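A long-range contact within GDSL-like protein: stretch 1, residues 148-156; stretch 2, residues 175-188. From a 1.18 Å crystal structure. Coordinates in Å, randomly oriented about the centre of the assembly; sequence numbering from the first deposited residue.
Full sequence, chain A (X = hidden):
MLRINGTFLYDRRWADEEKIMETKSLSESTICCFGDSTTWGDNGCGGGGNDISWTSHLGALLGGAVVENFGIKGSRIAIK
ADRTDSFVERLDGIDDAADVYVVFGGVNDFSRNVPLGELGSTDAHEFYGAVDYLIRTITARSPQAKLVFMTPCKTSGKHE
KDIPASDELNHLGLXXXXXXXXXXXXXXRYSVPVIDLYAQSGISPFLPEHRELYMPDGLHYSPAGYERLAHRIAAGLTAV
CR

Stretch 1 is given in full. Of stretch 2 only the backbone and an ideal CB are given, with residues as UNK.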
# COMPACT_ATOMS: atom_id res chain seq x y z
N VAL A 148 4.88 -3.11 -9.23
CA VAL A 148 4.53 -1.70 -9.13
C VAL A 148 4.30 -1.41 -7.65
O VAL A 148 3.54 -2.14 -6.99
CB VAL A 148 3.25 -1.38 -9.94
CG1 VAL A 148 2.87 0.08 -9.81
CG2 VAL A 148 3.40 -1.76 -11.42
N PHE A 149 4.92 -0.36 -7.14
CA PHE A 149 4.64 0.09 -5.77
C PHE A 149 3.66 1.25 -5.83
O PHE A 149 3.69 2.07 -6.75
CB PHE A 149 5.91 0.55 -5.03
CG PHE A 149 6.56 -0.54 -4.22
CD1 PHE A 149 7.07 -1.69 -4.84
CD2 PHE A 149 6.63 -0.44 -2.83
CE1 PHE A 149 7.66 -2.69 -4.06
CE2 PHE A 149 7.24 -1.44 -2.07
CZ PHE A 149 7.75 -2.57 -2.68
N MET A 150 2.80 1.35 -4.82
CA MET A 150 1.92 2.50 -4.64
C MET A 150 2.23 3.13 -3.30
O MET A 150 2.24 2.44 -2.27
CB MET A 150 0.43 2.10 -4.72
CG MET A 150 0.15 1.25 -5.95
SD MET A 150 -1.57 1.26 -6.52
CE MET A 150 -2.38 0.54 -5.08
N THR A 151 2.53 4.41 -3.29
CA THR A 151 2.86 5.08 -2.04
C THR A 151 1.63 5.14 -1.13
O THR A 151 0.50 5.19 -1.62
CB THR A 151 3.40 6.48 -2.32
OG1 THR A 151 2.42 7.16 -3.11
CG2 THR A 151 4.75 6.46 -3.04
N PRO A 152 1.84 5.12 0.19
CA PRO A 152 0.70 5.06 1.12
C PRO A 152 -0.11 6.34 1.08
O PRO A 152 0.45 7.45 1.07
CB PRO A 152 1.38 4.88 2.49
CG PRO A 152 2.80 5.41 2.30
CD PRO A 152 3.14 5.01 0.88
N CYS A 153 -1.45 6.18 1.09
CA CYS A 153 -2.31 7.36 1.05
C CYS A 153 -2.16 8.21 2.31
O CYS A 153 -1.79 7.72 3.39
CB CYS A 153 -3.77 6.95 0.89
SG CYS A 153 -4.08 6.32 -0.80
N LYS A 154 -2.52 9.48 2.18
CA LYS A 154 -2.57 10.36 3.34
C LYS A 154 -3.70 9.97 4.30
O LYS A 154 -4.67 9.29 3.94
CB LYS A 154 -2.73 11.81 2.89
CG LYS A 154 -1.45 12.33 2.23
CD LYS A 154 -1.46 13.84 2.04
CE LYS A 154 -0.13 14.43 1.54
NZ LYS A 154 0.11 14.07 0.10
N THR A 155 -3.55 10.45 5.53
CA THR A 155 -4.53 10.28 6.59
C THR A 155 -4.60 11.57 7.38
O THR A 155 -3.59 12.26 7.59
CB THR A 155 -4.18 9.11 7.53
OG1 THR A 155 -5.13 9.04 8.60
CG2 THR A 155 -2.79 9.17 8.14
N SER A 156 -5.80 11.89 7.85
CA SER A 156 -5.97 13.00 8.78
C SER A 156 -5.79 12.58 10.23
O SER A 156 -5.99 13.41 11.11
CB SER A 156 -7.32 13.69 8.57
OG SER A 156 -8.38 12.75 8.63
N UNK A 175 7.70 12.71 9.73
CA UNK A 175 6.37 12.75 9.11
C UNK A 175 6.24 11.61 8.10
O UNK A 175 7.20 10.90 7.75
CB UNK A 175 6.12 14.10 8.43
N UNK A 176 5.02 11.43 7.58
CA UNK A 176 4.81 10.37 6.61
C UNK A 176 5.64 10.59 5.35
O UNK A 176 6.02 9.62 4.69
CB UNK A 176 3.33 10.27 6.25
N UNK A 177 5.89 11.85 5.00
CA UNK A 177 6.68 12.15 3.81
C UNK A 177 8.06 11.53 3.85
O UNK A 177 8.59 11.18 2.79
CB UNK A 177 6.81 13.66 3.64
N UNK A 178 8.67 11.38 5.04
CA UNK A 178 9.99 10.75 5.12
C UNK A 178 9.90 9.29 4.66
O UNK A 178 10.84 8.77 4.03
CB UNK A 178 10.54 10.83 6.54
N UNK A 179 8.83 8.59 5.06
CA UNK A 179 8.64 7.21 4.64
C UNK A 179 8.36 7.13 3.14
O UNK A 179 8.88 6.24 2.44
CB UNK A 179 7.50 6.57 5.43
N UNK A 180 7.53 8.04 2.62
CA UNK A 180 7.28 8.07 1.18
C UNK A 180 8.58 8.27 0.41
O UNK A 180 8.85 7.58 -0.58
CB UNK A 180 6.28 9.18 0.83
N UNK A 181 9.40 9.23 0.84
CA UNK A 181 10.67 9.49 0.15
C UNK A 181 11.54 8.25 0.18
O UNK A 181 12.19 7.92 -0.81
CB UNK A 181 11.41 10.67 0.79
N UNK A 182 11.60 7.58 1.33
CA UNK A 182 12.42 6.36 1.42
C UNK A 182 11.94 5.32 0.40
O UNK A 182 12.75 4.69 -0.30
CB UNK A 182 12.37 5.78 2.83
N UNK A 183 10.62 5.11 0.33
CA UNK A 183 10.07 4.16 -0.64
C UNK A 183 10.47 4.54 -2.05
O UNK A 183 10.89 3.69 -2.84
CB UNK A 183 8.55 4.09 -0.53
N UNK A 184 10.33 5.83 -2.39
CA UNK A 184 10.69 6.27 -3.73
C UNK A 184 12.17 6.04 -4.03
O UNK A 184 12.54 5.69 -5.17
CB UNK A 184 10.35 7.75 -3.90
N UNK A 185 13.04 6.26 -3.05
CA UNK A 185 14.48 6.08 -3.28
C UNK A 185 14.83 4.61 -3.50
O UNK A 185 15.66 4.29 -4.36
CB UNK A 185 15.28 6.63 -2.10
N UNK A 186 14.22 3.69 -2.72
CA UNK A 186 14.51 2.28 -2.94
C UNK A 186 13.93 1.83 -4.27
O UNK A 186 14.55 1.06 -5.03
CB UNK A 186 13.96 1.43 -1.80
N UNK A 187 12.70 2.26 -4.58
CA UNK A 187 12.14 1.94 -5.88
C UNK A 187 13.05 2.43 -7.01
O UNK A 187 13.27 1.72 -8.00
CB UNK A 187 10.74 2.55 -6.02
N UNK A 188 13.58 3.65 -6.88
CA UNK A 188 14.49 4.15 -7.90
C UNK A 188 15.71 3.24 -8.07
O UNK A 188 16.12 2.94 -9.20
CB UNK A 188 14.94 5.57 -7.55

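Stretch 2 runs as a helix nearly antiparallel to strand 148-150, at an angle of 171° and with a closest axis approach of 10.1 Å.

Position 175 lies just before the helix, with no stretch 1 atom near its CB. Ser, Thr, Asp or Asn would suit an N-cap. It is Thr 175, whose OG1 accepts a weak capping bond from the backbone N of position 177 at 3.3 Å.

Position 176 points toward stretch 1, but its CB has nothing within 5.5 Å. The backbone there offers carbonyl oxygens at Pro 152 and Cys 153. A long side chain with a donor would fit: Gln, Lys or Arg. It is Gln 176, extended with chi1 and chi2 both t. Its NE2 donates to Cys 153 O at 3.0 Å, and NE2 lies 3.3 Å from Pro 152 O.

Positions 177 and 178 are out of reach, and stretch 1 sets no demand. They are Ala 177 and Ala 178.

Position 179 points sideways, with no close neighbour in stretch 1, so many residues would do. It is Tyr 179, and its ring leads away.

Position 180 also points sideways, but its CB lies 5.0 Å from Thr 151 CG2 and 5.2 Å from Pro 152 CD. A compact apolar residue such as Val, Ile or Ala suits. It is Val 180. CG1 meets Thr 151 CG2 at 3.9 Å, and CG2 meets Pro 152 CG at 4.0 Å.

Position 181 points away and 182 is out of reach, so both are free. They are Arg 181 and Ala 182.

Position 183 points toward an apolar space bordered by Phe 149, Thr 151 and Pro 152. Its CB is 5.1 Å from Thr 151 CG2, so Met, Leu or Ile could fill the gap. It is Met 183, extended at chi1 and chi2. SD sits at the edge of the Phe 149 ring, 3.9 Å from CD2, and CE reaches Pro 152 CD at 4.1 Å.

Position 184 points sideways. A branched apolar chain could bend back to the Thr 151 methyl. It is Leu 184, whose CD2 comes 3.9 Å from Thr 151 CG2.

Positions 185 and 186 are out of reach: Glu 185 and Val 186.

Position 187 points toward Phe 149, its CB 5.3 Å from Phe 149 CB. Small residues such as Ala, Cys or Val suit. It is Cys 187, with SG 3.7 Å from Phe 149 CG, oblique to the ring.

Position 188 is out of reach: Asp 188.

Stretch 2, residues 175-188: TQAAYVRAMLEVCD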
# COMPACT_ATOMS: atom_id res chain seq x y z
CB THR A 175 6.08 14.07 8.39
OG1 THR A 175 6.88 14.09 7.23
CG2 THR A 175 6.35 15.31 9.27
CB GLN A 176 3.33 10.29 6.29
CG GLN A 176 2.96 9.09 5.44
CD GLN A 176 1.45 8.90 5.30
OE1 GLN A 176 0.70 9.32 6.17
NE2 GLN A 176 1.00 8.24 4.24
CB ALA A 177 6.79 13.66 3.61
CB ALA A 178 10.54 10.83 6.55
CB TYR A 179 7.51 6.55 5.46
CG TYR A 179 7.87 6.37 6.92
CD1 TYR A 179 7.80 7.45 7.81
CD2 TYR A 179 8.32 5.14 7.38
CE1 TYR A 179 8.18 7.29 9.14
CE2 TYR A 179 8.72 4.97 8.72
CZ TYR A 179 8.64 6.06 9.59
OH TYR A 179 8.99 5.95 10.92
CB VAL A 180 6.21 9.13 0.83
CG1 VAL A 180 6.04 9.23 -0.66
CG2 VAL A 180 4.85 8.78 1.51
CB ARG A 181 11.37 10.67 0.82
CG ARG A 181 10.86 12.02 0.37
CD ARG A 181 11.84 13.16 0.75
NE ARG A 181 12.23 13.15 2.16
CZ ARG A 181 11.54 13.70 3.15
NH1 ARG A 181 10.41 14.36 2.91
NH2 ARG A 181 11.99 13.60 4.40
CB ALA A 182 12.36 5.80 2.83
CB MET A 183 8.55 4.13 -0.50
CG MET A 183 7.89 3.18 -1.52
SD MET A 183 6.09 3.07 -1.31
CE MET A 183 5.99 2.10 0.16
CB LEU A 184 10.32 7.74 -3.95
CG LEU A 184 8.81 8.03 -3.90
CD1 LEU A 184 8.54 9.50 -4.00
CD2 LEU A 184 8.07 7.31 -4.99
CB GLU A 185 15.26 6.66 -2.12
CG GLU A 185 15.20 8.19 -2.11
CD GLU A 185 15.85 8.81 -0.89
OE1 GLU A 185 16.40 8.07 -0.05
OE2 GLU A 185 15.82 10.05 -0.78
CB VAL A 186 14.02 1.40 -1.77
CG1 VAL A 186 14.41 -0.06 -2.01
CG2 VAL A 186 14.59 1.89 -0.46
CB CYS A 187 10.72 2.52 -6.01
SG CYS A 187 9.50 1.54 -5.08
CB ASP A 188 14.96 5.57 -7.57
CG ASP A 188 16.12 5.98 -8.49
OD1 ASP A 188 15.89 6.32 -9.66
OD2 ASP A 188 17.29 5.86 -8.05
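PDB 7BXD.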